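Local coordinates for beta-lactamase OXA-2 (Salmonella typhimurium, PDB 1K38), which hydrolyses beta-lactam antibiotics, oxacillin among them, to substituted beta-amino acids and so confers antibiotic resistance, at residues K122-G126 against Q150-K156. Residues are numbered along the deposited sequence.
Sequences KIDYG and QIAFLRK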
loop_
_atom_site.group_PDB
_atom_site.type_symbol
_atom_site.label_atom_id
_atom_site.label_comp_id
_atom_site.label_asym_id
_atom_site.label_seq_id
_atom_site.Cartn_x
_atom_site.Cartn_y
_atom_site.Cartn_z
ATOM N N LYS A 122 -22.801 -3.910 13.144
ATOM C CA LYS A 122 -21.622 -3.678 13.972
ATOM C C LYS A 122 -20.759 -2.515 13.486
ATOM O O LYS A 122 -20.013 -1.933 14.270
ATOM C CB LYS A 122 -20.785 -4.959 14.097
ATOM C CG LYS A 122 -19.996 -5.360 12.865
ATOM C CD LYS A 122 -19.555 -6.819 12.954
ATOM C CE LYS A 122 -18.822 -7.120 14.258
ATOM N NZ LYS A 122 -18.552 -8.582 14.431
ATOM N N ILE A 123 -20.851 -2.169 12.203
ATOM C CA ILE A 123 -20.078 -1.037 11.700
ATOM C C ILE A 123 -20.974 0.167 11.417
ATOM O O ILE A 123 -20.515 1.170 10.879
ATOM C CB ILE A 123 -19.271 -1.379 10.416
ATOM C CG1 ILE A 123 -20.203 -1.822 9.289
ATOM C CG2 ILE A 123 -18.249 -2.468 10.719
ATOM C CD1 ILE A 123 -19.499 -1.954 7.942
ATOM N N ASP A 124 -22.252 0.058 11.784
ATOM C CA ASP A 124 -23.213 1.146 11.600
ATOM C C ASP A 124 -23.056 1.768 10.214
ATOM O O ASP A 124 -22.907 2.983 10.075
ATOM C CB ASP A 124 -22.987 2.195 12.696
ATOM C CG ASP A 124 -24.007 3.313 12.665
ATOM O OD1 ASP A 124 -25.212 3.018 12.525
ATOM O OD2 ASP A 124 -23.599 4.487 12.799
ATOM N N TYR A 125 -23.110 0.917 9.192
ATOM C CA TYR A 125 -22.932 1.333 7.801
ATOM C C TYR A 125 -24.232 1.732 7.097
ATOM O O TYR A 125 -25.024 0.880 6.698
ATOM C CB TYR A 125 -22.235 0.197 7.041
ATOM C CG TYR A 125 -21.793 0.523 5.629
ATOM C CD1 TYR A 125 -22.658 0.366 4.549
ATOM C CD2 TYR A 125 -20.488 0.940 5.371
ATOM C CE1 TYR A 125 -22.229 0.605 3.242
ATOM C CE2 TYR A 125 -20.052 1.183 4.076
ATOM C CZ TYR A 125 -20.922 1.012 3.016
ATOM O OH TYR A 125 -20.470 1.221 1.733
ATOM N N GLY A 126 -24.434 3.038 6.939
ATOM C CA GLY A 126 -25.638 3.525 6.283
ATOM C C GLY A 126 -26.892 3.007 6.963
ATOM O O GLY A 126 -26.974 3.007 8.190
ATOM N N GLN A 150 -19.901 7.799 4.334
ATOM C CA GLN A 150 -18.754 7.109 3.746
ATOM C C GLN A 150 -17.481 7.670 4.377
ATOM O O GLN A 150 -16.550 6.926 4.681
ATOM C CB GLN A 150 -18.702 7.321 2.227
ATOM C CG GLN A 150 -19.812 6.610 1.455
ATOM C CD GLN A 150 -19.351 5.326 0.779
ATOM O OE1 GLN A 150 -18.426 4.656 1.249
ATOM N NE2 GLN A 150 -20.005 4.972 -0.328
ATOM N N ILE A 151 -17.440 8.988 4.565
ATOM C CA ILE A 151 -16.272 9.626 5.168
ATOM C C ILE A 151 -16.056 9.073 6.572
ATOM O O ILE A 151 -14.947 8.681 6.925
ATOM C CB ILE A 151 -16.447 11.164 5.256
ATOM C CG1 ILE A 151 -16.460 11.778 3.850
ATOM C CG2 ILE A 151 -15.330 11.765 6.101
ATOM C CD1 ILE A 151 -15.113 11.794 3.156
ATOM N N ALA A 152 -17.120 9.036 7.368
ATOM C CA ALA A 152 -17.015 8.529 8.732
ATOM C C ALA A 152 -16.497 7.095 8.747
ATOM O O ALA A 152 -15.655 6.742 9.572
ATOM C CB ALA A 152 -18.370 8.610 9.430
ATOM N N PHE A 153 -16.998 6.270 7.834
ATOM C CA PHE A 153 -16.566 4.883 7.747
ATOM C C PHE A 153 -15.090 4.785 7.359
ATOM O O PHE A 153 -14.330 4.034 7.968
ATOM C CB PHE A 153 -17.411 4.126 6.721
ATOM C CG PHE A 153 -16.863 2.774 6.379
ATOM C CD1 PHE A 153 -16.935 1.731 7.295
ATOM C CD2 PHE A 153 -16.230 2.556 5.157
ATOM C CE1 PHE A 153 -16.383 0.492 7.006
ATOM C CE2 PHE A 153 -15.672 1.318 4.858
ATOM C CZ PHE A 153 -15.748 0.282 5.789
ATOM N N LEU A 154 -14.688 5.546 6.344
ATOM C CA LEU A 154 -13.302 5.522 5.882
ATOM C C LEU A 154 -12.317 5.951 6.961
ATOM O O LEU A 154 -11.217 5.404 7.059
ATOM C CB LEU A 154 -13.142 6.423 4.652
ATOM C CG LEU A 154 -13.872 5.943 3.393
ATOM C CD1 LEU A 154 -13.845 7.048 2.345
ATOM C CD2 LEU A 154 -13.221 4.667 2.857
ATOM N N ARG A 155 -12.705 6.932 7.769
ATOM C CA ARG A 155 -11.825 7.408 8.830
ATOM C C ARG A 155 -11.597 6.320 9.874
ATOM O O ARG A 155 -10.494 6.195 10.415
ATOM C CB ARG A 155 -12.408 8.671 9.466
ATOM C CG ARG A 155 -12.511 9.804 8.467
ATOM C CD ARG A 155 -13.154 11.038 9.062
ATOM N NE ARG A 155 -12.180 11.927 9.683
ATOM C CZ ARG A 155 -12.451 13.180 10.032
ATOM N NH1 ARG A 155 -13.665 13.675 9.819
ATOM N NH2 ARG A 155 -11.511 13.943 10.574
ATOM N N LYS A 156 -12.626 5.520 10.145
ATOM C CA LYS A 156 -12.487 4.434 11.110
ATOM C C LYS A 156 -11.522 3.380 10.564
ATOM O O LYS A 156 -10.662 2.882 11.289
ATOM C CB LYS A 156 -13.850 3.813 11.421
ATOM C CG LYS A 156 -14.749 4.736 12.239
ATOM C CD LYS A 156 -16.034 4.061 12.691
ATOM C CE LYS A 156 -16.973 3.798 11.535
ATOM N NZ LYS A 156 -18.317 3.390 12.039
HETATM O O HOH W 1 -19.424 3.498 9.627
HETATM O O HOH W 2 -17.899 1.941 1.425
#
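A buried loop-to-helix contact, aromatic at its centre and bridged by water at both ends, brings the turn that follows helix 113-122 against helix 147-158 in the transpeptidase-like domain of this class D enzyme. The turn shows how a helix ending can present side chains to a neighbour: D124, at positive phi, is the C' residue of a Schellman motif, and the chain runs on along helix 147-158, so that I123 and Y125 both meet F153. The edge of Y125 points into the face of F153 in a T-shaped stack, centroids 5.4 Å apart and planes at 86°, while I123 CD1 lies 4.1 Å from F153 CE1. One helical turn further on, K156 NZ makes a weak hydrogen bond to I123 O (3.3 Å), reinforced by a water bonded to both atoms. One turn before F153, Y125 OH and Q150 OE1, 4.0 Å apart, are joined by a second water; the other amide atom, Q150 NE2, hydrogen-bonds T52 OG1, beside the predicted nucleophile S51 in sequence. P56, at the start of helix 56-64, touches I123, Y125 and F153, whereas L154 packs on strands 196-205 and 208-217 and I151 on 208-217, so helix 147-158 lies between the turn and the central sheet.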